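Local coordinates for protein RNA-dependent RNA polymerase (Dera Ghazi Khan orthonairovirus, PDB 6DX2) that is the N-terminal viral OTU cysteine protease domain, probably a deubiquitinase, of a large protein that probably also acts as an RNA-directed RNA polymerase, at residues L27-G38 with H150-K158. Residues are numbered along the deposited sequence; the frame is centred on the assembly and turned at random.
Sequences LNDYFTSEKVPG and HIEPLQLMK
Leu-154 lays CD1 over one face of the Phe-31 ring, displaced toward the rim, a CH-pi contact 4.2 Å from the ring centroid. The two side chains cross at about a right angle; with CG of Phe-31 anti to its carbonyl carbon (chi1 -65°), CD1 of the ring also comes 3.6 Å from CB of Leu-154, while CE1 of Phe-31 meets CD2 of Leu-156. The other methyl of Leu-154, CD2, packs against OG of Ser-33, which lies in the amide plane of Asn-28 and accepts a hydrogen bond from its ND2. Between the antiparallel strands, Thr-32 and Gln-155 form a hydrogen-bonded pair, extended by Met-157 N to Tyr-30 O and Glu-34 N to Pro-153 O. Farther along, a carboxylate takes over from the backbone: Glu-152, bent at chi2 (-66°), brings OE1 2.9 Å from Val-36 N and accepts its hydrogen bond, nearly in line with the C-O bond. Val-36 CG1 packs against CD of the Pro-153 ring at 3.6 Å. Strand 31-33 is an outermost strand of the OTU domain's mixed sheet, with 150-156 between it and 142-147; Trp-119 of strand 116-121 meets the Phe-31 ring, and helix 42-52 packs against Pro-153, Ile-151 and Glu-34.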
loop_
_atom_site.group_PDB
_atom_site.type_symbol
_atom_site.label_atom_id
_atom_site.label_comp_id
_atom_site.label_asym_id
_atom_site.label_seq_id
_atom_site.Cartn_x
_atom_site.Cartn_y
_atom_site.Cartn_z
ATOM N N LEU A 27 -3.239 -12.501 -10.082
ATOM C CA LEU A 27 -3.548 -12.279 -8.674
ATOM C C LEU A 27 -4.583 -13.259 -8.154
ATOM O O LEU A 27 -4.485 -13.742 -7.020
ATOM C CB LEU A 27 -4.069 -10.860 -8.464
ATOM C CG LEU A 27 -2.991 -9.796 -8.618
ATOM C CD1 LEU A 27 -3.622 -8.442 -8.471
ATOM C CD2 LEU A 27 -1.906 -10.083 -7.603
ATOM N N ASN A 28 -5.606 -13.522 -8.939
ATOM C CA ASN A 28 -6.711 -14.246 -8.350
ATOM C C ASN A 28 -6.488 -15.744 -8.298
ATOM O O ASN A 28 -7.380 -16.453 -7.841
ATOM C CB ASN A 28 -7.969 -13.872 -9.086
ATOM C CG ASN A 28 -8.376 -12.428 -8.771
ATOM O OD1 ASN A 28 -8.596 -11.638 -9.679
ATOM N ND2 ASN A 28 -8.433 -12.078 -7.456
ATOM N N ASP A 29 -5.324 -16.220 -8.727
ATOM C CA ASP A 29 -4.947 -17.582 -8.422
ATOM C C ASP A 29 -4.428 -17.732 -7.009
ATOM O O ASP A 29 -4.355 -18.856 -6.498
ATOM C CB ASP A 29 -3.915 -18.068 -9.438
ATOM C CG ASP A 29 -4.545 -18.377 -10.778
ATOM O OD1 ASP A 29 -5.775 -18.672 -10.797
ATOM O OD2 ASP A 29 -3.813 -18.297 -11.791
ATOM N N TYR A 30 -4.090 -16.638 -6.355
ATOM C CA TYR A 30 -3.457 -16.695 -5.045
ATOM C C TYR A 30 -4.182 -15.877 -4.015
ATOM O O TYR A 30 -4.009 -16.132 -2.822
ATOM C CB TYR A 30 -1.993 -16.198 -5.128
ATOM C CG TYR A 30 -1.219 -17.072 -6.070
ATOM C CD1 TYR A 30 -0.592 -18.234 -5.623
ATOM C CD2 TYR A 30 -1.167 -16.775 -7.417
ATOM C CE1 TYR A 30 0.085 -19.056 -6.505
ATOM C CE2 TYR A 30 -0.501 -17.583 -8.302
ATOM C CZ TYR A 30 0.118 -18.727 -7.849
ATOM O OH TYR A 30 0.777 -19.520 -8.766
ATOM N N PHE A 31 -4.931 -14.865 -4.427
ATOM C CA PHE A 31 -5.599 -13.949 -3.524
ATOM C C PHE A 31 -7.093 -13.965 -3.773
ATOM O O PHE A 31 -7.561 -14.072 -4.910
ATOM C CB PHE A 31 -5.107 -12.490 -3.728
ATOM C CG PHE A 31 -3.698 -12.259 -3.403
ATOM C CD1 PHE A 31 -3.302 -12.078 -2.077
ATOM C CD2 PHE A 31 -2.729 -12.174 -4.411
ATOM C CE1 PHE A 31 -2.010 -11.763 -1.759
ATOM C CE2 PHE A 31 -1.414 -11.892 -4.083
ATOM C CZ PHE A 31 -1.057 -11.676 -2.743
ATOM N N THR A 32 -7.832 -13.759 -2.699
ATOM C CA THR A 32 -9.193 -13.325 -2.788
ATOM C C THR A 32 -9.202 -11.805 -2.815
ATOM O O THR A 32 -8.539 -11.166 -2.013
ATOM C CB THR A 32 -9.976 -13.795 -1.569
ATOM O OG1 THR A 32 -9.873 -15.230 -1.468
ATOM C CG2 THR A 32 -11.390 -13.425 -1.746
ATOM N N SER A 33 -9.968 -11.234 -3.708
ATOM C CA SER A 33 -10.157 -9.791 -3.659
ATOM C C SER A 33 -11.341 -9.460 -2.776
ATOM O O SER A 33 -12.298 -10.241 -2.634
ATOM C CB SER A 33 -10.375 -9.191 -5.047
ATOM O OG SER A 33 -9.291 -9.500 -5.901
ATOM N N GLU A 34 -11.290 -8.267 -2.194
ATOM C CA GLU A 34 -12.409 -7.716 -1.467
ATOM C C GLU A 34 -12.792 -6.353 -2.042
ATOM O O GLU A 34 -11.936 -5.559 -2.408
ATOM C CB GLU A 34 -12.097 -7.588 0.028
ATOM C CG GLU A 34 -13.163 -6.792 0.808
ATOM C CD GLU A 34 -14.368 -7.637 1.188
ATOM O OE1 GLU A 34 -15.353 -7.075 1.714
ATOM O OE2 GLU A 34 -14.325 -8.867 0.974
ATOM N N LYS A 35 -14.090 -6.097 -2.130
ATOM C CA LYS A 35 -14.623 -4.860 -2.682
ATOM C C LYS A 35 -14.655 -3.748 -1.625
ATOM O O LYS A 35 -15.155 -3.971 -0.517
ATOM C CB LYS A 35 -16.043 -5.136 -3.169
ATOM C CG LYS A 35 -16.963 -5.605 -2.019
ATOM C CD LYS A 35 -18.190 -6.375 -2.489
ATOM C CE LYS A 35 -18.165 -7.834 -2.016
ATOM N NZ LYS A 35 -19.041 -8.726 -2.850
ATOM N N VAL A 36 -14.106 -2.570 -1.942
ATOM C CA VAL A 36 -14.320 -1.399 -1.090
ATOM C C VAL A 36 -14.895 -0.285 -1.963
ATOM O O VAL A 36 -14.729 -0.291 -3.196
ATOM C CB VAL A 36 -13.024 -0.911 -0.398
ATOM C CG1 VAL A 36 -12.420 -1.983 0.481
ATOM C CG2 VAL A 36 -12.045 -0.369 -1.425
ATOM N N PRO A 37 -15.549 0.678 -1.352
ATOM C CA PRO A 37 -16.196 1.743 -2.151
ATOM C C PRO A 37 -15.175 2.502 -2.985
ATOM O O PRO A 37 -14.080 2.824 -2.517
ATOM C CB PRO A 37 -16.844 2.649 -1.094
ATOM C CG PRO A 37 -17.110 1.744 0.049
ATOM C CD PRO A 37 -15.880 0.812 0.082
ATOM N N GLY A 38 -15.545 2.801 -4.228
ATOM C CA GLY A 38 -14.570 3.312 -5.174
ATOM C C GLY A 38 -14.301 4.807 -5.190
ATOM O O GLY A 38 -13.937 5.365 -6.228
ATOM N N HIS A 150 -8.222 2.139 -9.194
ATOM C CA HIS A 150 -8.793 1.892 -7.886
ATOM C C HIS A 150 -7.927 0.908 -7.119
ATOM O O HIS A 150 -7.094 0.205 -7.687
ATOM C CB HIS A 150 -10.248 1.395 -8.022
ATOM C CG HIS A 150 -11.177 2.461 -8.523
ATOM N ND1 HIS A 150 -11.579 2.539 -9.842
ATOM C CD2 HIS A 150 -11.766 3.506 -7.887
ATOM C CE1 HIS A 150 -12.385 3.577 -9.993
ATOM N NE2 HIS A 150 -12.515 4.180 -8.823
ATOM N N ILE A 151 -8.026 0.981 -5.805
ATOM C CA ILE A 151 -7.292 0.118 -4.911
ATOM C C ILE A 151 -8.304 -0.743 -4.202
ATOM O O ILE A 151 -9.344 -0.249 -3.729
ATOM C CB ILE A 151 -6.432 0.914 -3.911
ATOM C CG1 ILE A 151 -5.336 1.633 -4.675
ATOM C CG2 ILE A 151 -5.886 -0.001 -2.770
ATOM C CD1 ILE A 151 -4.389 2.296 -3.807
ATOM N N GLU A 152 -8.018 -2.043 -4.160
ATOM C CA GLU A 152 -8.812 -2.996 -3.409
ATOM C C GLU A 152 -7.901 -3.838 -2.521
ATOM O O GLU A 152 -6.744 -4.113 -2.869
ATOM C CB GLU A 152 -9.604 -3.903 -4.356
ATOM C CG GLU A 152 -10.335 -3.131 -5.477
ATOM C CD GLU A 152 -11.466 -2.211 -4.985
ATOM O OE1 GLU A 152 -11.943 -2.411 -3.844
ATOM O OE2 GLU A 152 -11.892 -1.302 -5.765
ATOM N N PRO A 153 -8.371 -4.224 -1.354
ATOM C CA PRO A 153 -7.596 -5.171 -0.528
ATOM C C PRO A 153 -7.579 -6.575 -1.136
ATOM O O PRO A 153 -8.552 -7.007 -1.740
ATOM C CB PRO A 153 -8.354 -5.150 0.814
ATOM C CG PRO A 153 -9.676 -4.561 0.534
ATOM C CD PRO A 153 -9.701 -3.921 -0.795
ATOM N N LEU A 154 -6.475 -7.295 -0.939
ATOM C CA LEU A 154 -6.362 -8.712 -1.280
ATOM C C LEU A 154 -6.140 -9.502 -0.004
ATOM O O LEU A 154 -5.448 -9.032 0.883
ATOM C CB LEU A 154 -5.150 -8.934 -2.210
ATOM C CG LEU A 154 -5.282 -8.183 -3.560
ATOM C CD1 LEU A 154 -3.843 -8.241 -4.188
ATOM C CD2 LEU A 154 -6.367 -8.871 -4.397
ATOM N N GLN A 155 -6.646 -10.743 0.062
ATOM C CA GLN A 155 -6.239 -11.667 1.130
ATOM C C GLN A 155 -5.811 -12.988 0.530
ATOM O O GLN A 155 -6.371 -13.425 -0.480
ATOM C CB GLN A 155 -7.406 -11.865 2.120
ATOM C CG GLN A 155 -7.766 -10.506 2.763
ATOM C CD GLN A 155 -8.803 -10.582 3.856
ATOM O OE1 GLN A 155 -9.963 -10.946 3.616
ATOM N NE2 GLN A 155 -8.404 -10.190 5.067
ATOM N N LEU A 156 -4.829 -13.631 1.165
ATOM C CA LEU A 156 -4.360 -14.926 0.679
ATOM C C LEU A 156 -5.498 -15.927 0.721
ATOM O O LEU A 156 -6.308 -15.933 1.657
ATOM C CB LEU A 156 -3.175 -15.431 1.498
ATOM C CG LEU A 156 -1.863 -14.867 0.960
ATOM C CD1 LEU A 156 -0.724 -15.495 1.685
ATOM C CD2 LEU A 156 -1.772 -15.174 -0.504
ATOM N N MET A 157 -5.601 -16.715 -0.348
ATOM C CA MET A 157 -6.725 -17.623 -0.505
ATOM C C MET A 157 -6.624 -18.793 0.453
ATOM O O MET A 157 -5.533 -19.202 0.867
ATOM C CB MET A 157 -6.801 -18.164 -1.923
ATOM C CG MET A 157 -7.680 -17.328 -2.807
ATOM S SD MET A 157 -7.977 -18.117 -4.382
ATOM C CE MET A 157 -6.503 -19.052 -4.581
ATOM N N LYS A 158 -7.795 -19.364 0.733
ATOM C CA LYS A 158 -8.026 -20.479 1.653
ATOM C C LYS A 158 -7.848 -19.979 3.085
ATOM O O LYS A 158 -8.482 -18.994 3.488
ATOM C CB LYS A 158 -7.104 -21.668 1.343
ATOM C CG LYS A 158 -7.327 -22.245 -0.043
ATOM C CD LYS A 158 -6.242 -23.239 -0.420
ATOM C CE LYS A 158 -6.661 -24.105 -1.620
ATOM N NZ LYS A 158 -5.527 -24.907 -2.163
#